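Local coordinates for glycosyl hydrolase family 2, TIM barrel domain protein (Parabacteroides merdae ATCC 43184, PDB 6DXU) that probably hydrolyses beta-D-glucuronides, as a gut bacterial beta-glucuronidase of glycoside hydrolase family 2, at residues K442-H453 with T465-I476. Numbering follows the deposited sequence.
Sequences KSAIRAFMKELH and TAIRRCEFCNDI
Arg446 grips Asp475 end-on with two nitrogens: NH1 meets OD1 at 2.7 Å and nearly straight (166°), NH2 meets OD2 at 3.1 Å, each on a syn lone pair, with guanidinium and carboxylate nearly coplanar. NH1 also donates to Phe472 O at 2.8 Å. The bend at chi3 (51°) turns the guanidinium onto the loop after strand 464-468, while Ile476 CD1 covers one face. Cutting the side chain back to an alanine is likely to leave the Asp475 carboxylate without either guanidinium donor, Phe472 O without NH1, and Asp233 of a second subunit, which pairs with NE, without its charge partner. Lys442 lays CG over the middle of the Phe472 ring, a CH-pi contact 3.9 Å from the centroid; Cys470 SG sits over the other face, and Ile445 CG2 abuts the edge. Met449 SD meets Ile467 CG2 tip to tip at 3.6 Å. His453 ND1 and Thr465 OG1 share a hydrogen bond of 2.7 Å in the ring plane, with Ile476 O over one face. Within the TIM barrel, this packs helix 442-459 against strand 464-468 of a beta-alpha-beta unit and, more extensively, the loop that follows it, with Leu427 of strand 422-429 touching Met449, His453 and Ile467.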
ATOM      1  N   LYS D 442      -4.551 -26.973 -16.811  1.00 26.15           N
ATOM      2  CA  LYS D 442      -5.299 -26.912 -18.063  1.00 25.38           C
ATOM      3  C   LYS D 442      -6.684 -26.309 -17.864  1.00 23.73           C
ATOM      4  O   LYS D 442      -7.165 -25.557 -18.715  1.00 21.82           O
ATOM      5  CB  LYS D 442      -5.419 -28.313 -18.668  1.00 26.61           C
ATOM      6  CG  LYS D 442      -4.118 -28.858 -19.235  1.00 32.33           C
ATOM      7  CD  LYS D 442      -4.307 -30.262 -19.802  1.00 39.45           C
ATOM      8  CE  LYS D 442      -2.975 -30.857 -20.232  1.00 49.65           C
ATOM      9  NZ  LYS D 442      -3.148 -32.133 -20.991  1.00 59.16           N
ATOM     10  N   SER D 443      -7.345 -26.634 -16.746  1.00 25.14           N
ATOM     11  CA  SER D 443      -8.706 -26.145 -16.534  1.00 26.20           C
ATOM     12  C   SER D 443      -8.735 -24.636 -16.337  1.00 23.85           C
ATOM     13  O   SER D 443      -9.668 -23.965 -16.795  1.00 20.80           O
ATOM     14  CB  SER D 443      -9.348 -26.864 -15.345  1.00 25.81           C
ATOM     15  OG  SER D 443      -9.502 -28.245 -15.634  1.00 36.04           O
ATOM     16  N   ALA D 444      -7.727 -24.086 -15.655  1.00 22.99           N
ATOM     17  CA  ALA D 444      -7.653 -22.637 -15.486  1.00 22.63           C
ATOM     18  C   ALA D 444      -7.388 -21.939 -16.812  1.00 21.95           C
ATOM     19  O   ALA D 444      -7.916 -20.849 -17.067  1.00 20.82           O
ATOM     20  CB  ALA D 444      -6.559 -22.283 -14.480  1.00 24.09           C
ATOM     21  N   ILE D 445      -6.555 -22.547 -17.660  1.00 19.77           N
ATOM     22  CA  ILE D 445      -6.292 -21.986 -18.980  1.00 21.38           C
ATOM     23  C   ILE D 445      -7.560 -22.004 -19.826  1.00 20.42           C
ATOM     24  O   ILE D 445      -7.884 -21.021 -20.500  1.00 20.69           O
ATOM     25  CB  ILE D 445      -5.124 -22.746 -19.643  1.00 21.30           C
ATOM     26  CG1 ILE D 445      -3.822 -22.419 -18.901  1.00 22.02           C
ATOM     27  CG2 ILE D 445      -5.036 -22.456 -21.156  1.00 19.46           C
ATOM     28  CD1 ILE D 445      -2.648 -23.297 -19.266  1.00 22.81           C
ATOM     29  N   ARG D 446      -8.308 -23.111 -19.792  1.00 20.95           N
ATOM     30  CA  ARG D 446      -9.583 -23.159 -20.513  1.00 19.59           C
ATOM     31  C   ARG D 446     -10.532 -22.066 -20.032  1.00 19.39           C
ATOM     32  O   ARG D 446     -11.182 -21.392 -20.843  1.00 22.46           O
ATOM     33  CB  ARG D 446     -10.243 -24.530 -20.335  1.00 24.10           C
ATOM     34  CG  ARG D 446      -9.593 -25.634 -21.143  1.00 21.62           C
ATOM     35  CD  ARG D 446     -10.265 -26.986 -20.907  1.00 26.48           C
ATOM     36  NE  ARG D 446     -11.716 -26.907 -21.088  1.00 21.35           N
ATOM     37  CZ  ARG D 446     -12.337 -26.852 -22.258  1.00 24.08           C
ATOM     38  NH1 ARG D 446     -11.650 -26.858 -23.397  1.00 23.83           N
ATOM     39  NH2 ARG D 446     -13.662 -26.789 -22.290  1.00 20.34           N
ATOM     40  N   ALA D 447     -10.644 -21.897 -18.705  1.00 21.57           N
ATOM     41  CA  ALA D 447     -11.587 -20.928 -18.152  1.00 22.13           C
ATOM     42  C   ALA D 447     -11.243 -19.519 -18.596  1.00 21.37           C
ATOM     43  O   ALA D 447     -12.134 -18.732 -18.952  1.00 18.84           O
ATOM     44  CB  ALA D 447     -11.605 -21.014 -16.619  1.00 20.35           C
ATOM     45  N   PHE D 448      -9.950 -19.175 -18.577  1.00 20.01           N
ATOM     46  CA  PHE D 448      -9.555 -17.830 -18.979  1.00 21.89           C
ATOM     47  C   PHE D 448      -9.660 -17.666 -20.487  1.00 19.57           C
ATOM     48  O   PHE D 448     -10.021 -16.588 -20.972  1.00 19.30           O
ATOM     49  CB  PHE D 448      -8.141 -17.509 -18.501  1.00 24.10           C
ATOM     50  CG  PHE D 448      -7.754 -16.071 -18.715  1.00 23.35           C
ATOM     51  CD1 PHE D 448      -8.459 -15.058 -18.085  1.00 21.53           C
ATOM     52  CD2 PHE D 448      -6.719 -15.732 -19.584  1.00 19.50           C
ATOM     53  CE1 PHE D 448      -8.125 -13.725 -18.288  1.00 22.75           C
ATOM     54  CE2 PHE D 448      -6.375 -14.398 -19.795  1.00 19.39           C
ATOM     55  CZ  PHE D 448      -7.074 -13.399 -19.151  1.00 18.99           C
ATOM     56  N   MET D 449      -9.333 -18.718 -21.252  1.00 19.51           N
ATOM     57  CA  MET D 449      -9.515 -18.651 -22.704  1.00 19.96           C
ATOM     58  C   MET D 449     -10.976 -18.395 -23.052  1.00 21.11           C
ATOM     59  O   MET D 449     -11.278 -17.607 -23.958  1.00 18.23           O
ATOM     60  CB  MET D 449      -9.029 -19.944 -23.366  1.00 19.74           C
ATOM     61  CG  MET D 449      -9.039 -19.925 -24.893  1.00 26.40           C
ATOM     62  SD  MET D 449      -7.668 -18.957 -25.550  1.00 28.97           S
ATOM     63  CE  MET D 449      -6.290 -20.078 -25.244  1.00 25.15           C
ATOM     64  N   LYS D 450     -11.901 -19.042 -22.336  1.00 20.14           N
ATOM     65  CA  LYS D 450     -13.317 -18.821 -22.631  1.00 23.06           C
ATOM     66  C   LYS D 450     -13.738 -17.412 -22.245  1.00 21.64           C
ATOM     67  O   LYS D 450     -14.532 -16.778 -22.951  1.00 19.39           O
ATOM     68  CB  LYS D 450     -14.185 -19.857 -21.906  1.00 19.87           C
ATOM     69  CG  LYS D 450     -15.687 -19.789 -22.272  1.00 18.87           C
ATOM     70  CD  LYS D 450     -15.867 -19.877 -23.789  1.00 20.65           C
ATOM     71  CE  LYS D 450     -17.281 -20.355 -24.177  1.00 23.73           C
ATOM     72  NZ  LYS D 450     -18.353 -19.385 -23.757  1.00 22.56           N
ATOM     73  N   GLU D 451     -13.192 -16.889 -21.142  1.00 20.50           N
ATOM     74  CA  GLU D 451     -13.498 -15.512 -20.777  1.00 19.49           C
ATOM     75  C   GLU D 451     -13.069 -14.555 -21.885  1.00 21.72           C
ATOM     76  O   GLU D 451     -13.817 -13.646 -22.252  1.00 21.53           O
ATOM     77  CB  GLU D 451     -12.826 -15.142 -19.457  1.00 22.74           C
ATOM     78  CG  GLU D 451     -13.166 -13.731 -19.008  1.00 29.31           C
ATOM     79  CD  GLU D 451     -12.456 -13.314 -17.721  1.00 32.44           C
ATOM     80  OE1 GLU D 451     -12.526 -12.118 -17.384  1.00 35.35           O
ATOM     81  OE2 GLU D 451     -11.862 -14.172 -17.042  1.00 29.33           O
ATOM     82  N   LEU D 452     -11.862 -14.747 -22.435  1.00 18.02           N
ATOM     83  CA  LEU D 452     -11.385 -13.900 -23.535  1.00 18.33           C
ATOM     84  C   LEU D 452     -12.247 -14.054 -24.791  1.00 18.63           C
ATOM     85  O   LEU D 452     -12.580 -13.067 -25.452  1.00 20.68           O
ATOM     86  CB  LEU D 452      -9.925 -14.236 -23.866  1.00 17.81           C
ATOM     87  CG  LEU D 452      -8.839 -13.961 -22.820  1.00 17.16           C
ATOM     88  CD1 LEU D 452      -7.484 -14.497 -23.310  1.00 19.30           C
ATOM     89  CD2 LEU D 452      -8.740 -12.474 -22.533  1.00 22.04           C
ATOM     90  N   HIS D 453     -12.558 -15.294 -25.170  1.00 18.83           N
ATOM     91  CA  HIS D 453     -13.465 -15.527 -26.297  1.00 19.99           C
ATOM     92  C   HIS D 453     -14.789 -14.804 -26.087  1.00 20.58           C
ATOM     93  O   HIS D 453     -15.320 -14.162 -27.005  1.00 18.39           O
ATOM     94  CB  HIS D 453     -13.700 -17.034 -26.471  1.00 21.09           C
ATOM     95  CG  HIS D 453     -14.790 -17.375 -27.448  1.00 23.09           C
ATOM     96  ND1 HIS D 453     -14.562 -17.504 -28.802  1.00 22.13           N
ATOM     97  CD2 HIS D 453     -16.110 -17.633 -27.265  1.00 25.84           C
ATOM     98  CE1 HIS D 453     -15.693 -17.814 -29.415  1.00 23.45           C
ATOM     99  NE2 HIS D 453     -16.650 -17.899 -28.504  1.00 23.59           N
ATOM    100  N   THR D 465     -13.027 -15.487 -33.443  1.00 16.73           N
ATOM    101  CA  THR D 465     -11.875 -15.680 -32.566  1.00 18.54           C
ATOM    102  C   THR D 465     -11.068 -16.892 -33.027  1.00 20.04           C
ATOM    103  O   THR D 465     -11.588 -17.811 -33.673  1.00 20.08           O
ATOM    104  CB  THR D 465     -12.291 -15.876 -31.101  1.00 17.34           C
ATOM    105  OG1 THR D 465     -13.033 -17.097 -30.977  1.00 22.69           O
ATOM    106  CG2 THR D 465     -13.137 -14.709 -30.603  1.00 18.48           C
ATOM    107  N   ALA D 466      -9.790 -16.908 -32.656  1.00 18.90           N
ATOM    108  CA  ALA D 466      -8.931 -18.032 -33.011  1.00 20.36           C
ATOM    109  C   ALA D 466      -7.788 -18.158 -32.017  1.00 21.04           C
ATOM    110  O   ALA D 466      -7.443 -17.205 -31.315  1.00 21.58           O
ATOM    111  CB  ALA D 466      -8.350 -17.888 -34.427  1.00 19.44           C
ATOM    112  N   ILE D 467      -7.188 -19.355 -31.984  1.00 19.84           N
ATOM    113  CA  ILE D 467      -5.903 -19.593 -31.330  1.00 19.97           C
ATOM    114  C   ILE D 467      -5.105 -20.554 -32.198  1.00 24.90           C
ATOM    115  O   ILE D 467      -5.635 -21.180 -33.120  1.00 19.65           O
ATOM    116  CB  ILE D 467      -6.030 -20.178 -29.906  1.00 22.04           C
ATOM    117  CG1 ILE D 467      -6.771 -21.522 -29.930  1.00 22.47           C
ATOM    118  CG2 ILE D 467      -6.702 -19.200 -28.965  1.00 23.70           C
ATOM    119  CD1 ILE D 467      -6.860 -22.183 -28.534  1.00 23.33           C
ATOM    120  N   ARG D 468      -3.815 -20.681 -31.874  1.00 21.71           N
ATOM    121  CA  ARG D 468      -2.922 -21.636 -32.521  1.00 21.36           C
ATOM    122  C   ARG D 468      -2.288 -22.556 -31.479  1.00 20.11           C
ATOM    123  O   ARG D 468      -1.757 -22.089 -30.463  1.00 21.83           O
ATOM    124  CB  ARG D 468      -1.824 -20.926 -33.320  1.00 20.05           C
ATOM    125  CG  ARG D 468      -0.891 -21.909 -34.010  1.00 22.18           C
ATOM    126  CD  ARG D 468       0.274 -21.244 -34.751  1.00 22.29           C
ATOM    127  NE  ARG D 468       1.123 -22.314 -35.260  1.00 20.32           N
ATOM    128  CZ  ARG D 468       2.052 -22.931 -34.541  1.00 22.77           C
ATOM    129  NH1 ARG D 468       2.294 -22.544 -33.288  1.00 22.43           N
ATOM    130  NH2 ARG D 468       2.744 -23.931 -35.078  1.00 23.71           N
ATOM    131  N   ARG D 469      -2.363 -23.861 -31.740  1.00 21.55           N
ATOM    132  CA  ARG D 469      -1.715 -24.939 -30.986  1.00 20.31           C
ATOM    133  C   ARG D 469      -2.025 -24.881 -29.483  1.00 22.17           C
ATOM    134  O   ARG D 469      -1.188 -24.551 -28.638  1.00 22.25           O
ATOM    135  CB  ARG D 469      -0.200 -24.969 -31.210  1.00 23.16           C
ATOM    136  CG  ARG D 469       0.357 -26.376 -30.938  1.00 24.92           C
ATOM    137  CD  ARG D 469       1.856 -26.360 -30.700  1.00 28.82           C
ATOM    138  NE  ARG D 469       2.154 -26.228 -29.277  1.00 26.44           N
ATOM    139  CZ  ARG D 469       3.367 -26.381 -28.758  1.00 31.09           C
ATOM    140  NH1 ARG D 469       4.391 -26.673 -29.556  1.00 30.26           N
ATOM    141  NH2 ARG D 469       3.552 -26.230 -27.447  1.00 28.57           N
ATOM    142  N   CYS D 470      -3.257 -25.255 -29.168  1.00 21.03           N
ATOM    143  CA  CYS D 470      -3.607 -25.606 -27.788  1.00 19.99           C
ATOM    144  C   CYS D 470      -4.805 -26.550 -27.901  1.00 21.63           C
ATOM    145  O   CYS D 470      -5.958 -26.115 -27.886  1.00 23.08           O
ATOM    146  CB  CYS D 470      -3.913 -24.384 -26.938  1.00 20.82           C
ATOM    147  SG  CYS D 470      -4.178 -24.807 -25.195  1.00 24.50           S
ATOM    148  N   GLU D 471      -4.505 -27.840 -28.073  1.00 23.28           N
ATOM    149  CA  GLU D 471      -5.552 -28.795 -28.433  1.00 25.37           C
ATOM    150  C   GLU D 471      -6.644 -28.867 -27.365  1.00 28.50           C
ATOM    151  O   GLU D 471      -7.831 -28.999 -27.694  1.00 27.04           O
ATOM    152  CB  GLU D 471      -4.946 -30.180 -28.675  1.00 27.74           C
ATOM    153  CG  GLU D 471      -5.944 -31.158 -29.283  1.00 34.84           C
ATOM    154  CD  GLU D 471      -5.283 -32.398 -29.864  1.00 50.31           C
ATOM    155  OE1 GLU D 471      -4.245 -32.827 -29.318  1.00 55.32           O
ATOM    156  OE2 GLU D 471      -5.794 -32.933 -30.873  1.00 58.30           O
ATOM    157  N   PHE D 472      -6.274 -28.753 -26.086  1.00 25.27           N
ATOM    158  CA  PHE D 472      -7.290 -28.845 -25.042  1.00 25.62           C
ATOM    159  C   PHE D 472      -8.159 -27.594 -24.937  1.00 25.89           C
ATOM    160  O   PHE D 472      -9.041 -27.550 -24.071  1.00 24.34           O
ATOM    161  CB  PHE D 472      -6.657 -29.170 -23.682  1.00 30.30           C
ATOM    162  CG  PHE D 472      -5.726 -28.104 -23.143  1.00 27.78           C
ATOM    163  CD1 PHE D 472      -6.220 -27.009 -22.453  1.00 26.08           C
ATOM    164  CD2 PHE D 472      -4.356 -28.244 -23.268  1.00 26.08           C
ATOM    165  CE1 PHE D 472      -5.363 -26.040 -21.934  1.00 25.11           C
ATOM    166  CE2 PHE D 472      -3.487 -27.284 -22.755  1.00 31.64           C
ATOM    167  CZ  PHE D 472      -3.988 -26.184 -22.088  1.00 27.52           C
ATOM    168  N   CYS D 473      -7.938 -26.590 -25.791  1.00 23.84           N
ATOM    169  CA  CYS D 473      -8.842 -25.456 -25.934  1.00 24.62           C
ATOM    170  C   CYS D 473      -9.498 -25.409 -27.313  1.00 25.10           C
ATOM    171  O   CYS D 473     -10.110 -24.388 -27.662  1.00 25.07           O
ATOM    172  CB  CYS D 473      -8.100 -24.138 -25.676  1.00 23.94           C
ATOM    173  SG  CYS D 473      -7.676 -23.796 -23.936  1.00 25.73           S
ATOM    174  N   ASN D 474      -9.395 -26.478 -28.119  1.00 21.39           N
ATOM    175  CA  ASN D 474      -9.854 -26.315 -29.504  1.00 25.09           C
ATOM    176  C   ASN D 474     -11.380 -26.290 -29.640  1.00 27.11           C
ATOM    177  O   ASN D 474     -11.876 -26.038 -30.745  1.00 28.97           O
ATOM    178  CB  ASN D 474      -9.229 -27.384 -30.420  1.00 27.08           C
ATOM    179  CG  ASN D 474      -9.777 -28.788 -30.183  1.00 31.98           C
ATOM    180  OD1 ASN D 474     -10.535 -29.042 -29.242  1.00 24.68           O
ATOM    181  ND2 ASN D 474      -9.355 -29.722 -31.028  1.00 27.77           N
ATOM    182  N   ASP D 475     -12.131 -26.501 -28.559  1.00 25.65           N
ATOM    183  CA  ASP D 475     -13.587 -26.385 -28.585  1.00 26.21           C
ATOM    184  C   ASP D 475     -14.073 -24.986 -28.224  1.00 29.30           C
ATOM    185  O   ASP D 475     -15.278 -24.728 -28.289  1.00 28.01           O
ATOM    186  CB  ASP D 475     -14.223 -27.390 -27.610  1.00 23.40           C
ATOM    187  CG  ASP D 475     -13.741 -27.198 -26.158  1.00 29.72           C
ATOM    188  OD1 ASP D 475     -12.586 -26.780 -25.956  1.00 27.84           O
ATOM    189  OD2 ASP D 475     -14.510 -27.465 -25.208  1.00 28.73           O
ATOM    190  N   ILE D 476     -13.176 -24.085 -27.838  1.00 26.68           N
ATOM    191  CA  ILE D 476     -13.583 -22.783 -27.316  1.00 24.17           C
ATOM    192  C   ILE D 476     -13.690 -21.741 -28.423  1.00 26.91           C
ATOM    193  O   ILE D 476     -14.683 -21.012 -28.510  1.00 29.62           O
ATOM    194  CB  ILE D 476     -12.606 -22.339 -26.206  1.00 26.61           C
ATOM    195  CG1 ILE D 476     -12.834 -23.162 -24.935  1.00 26.60           C
ATOM    196  CG2 ILE D 476     -12.766 -20.844 -25.899  1.00 22.48           C
ATOM    197  CD1 ILE D 476     -11.744 -23.001 -23.893  1.00 25.92           C
TER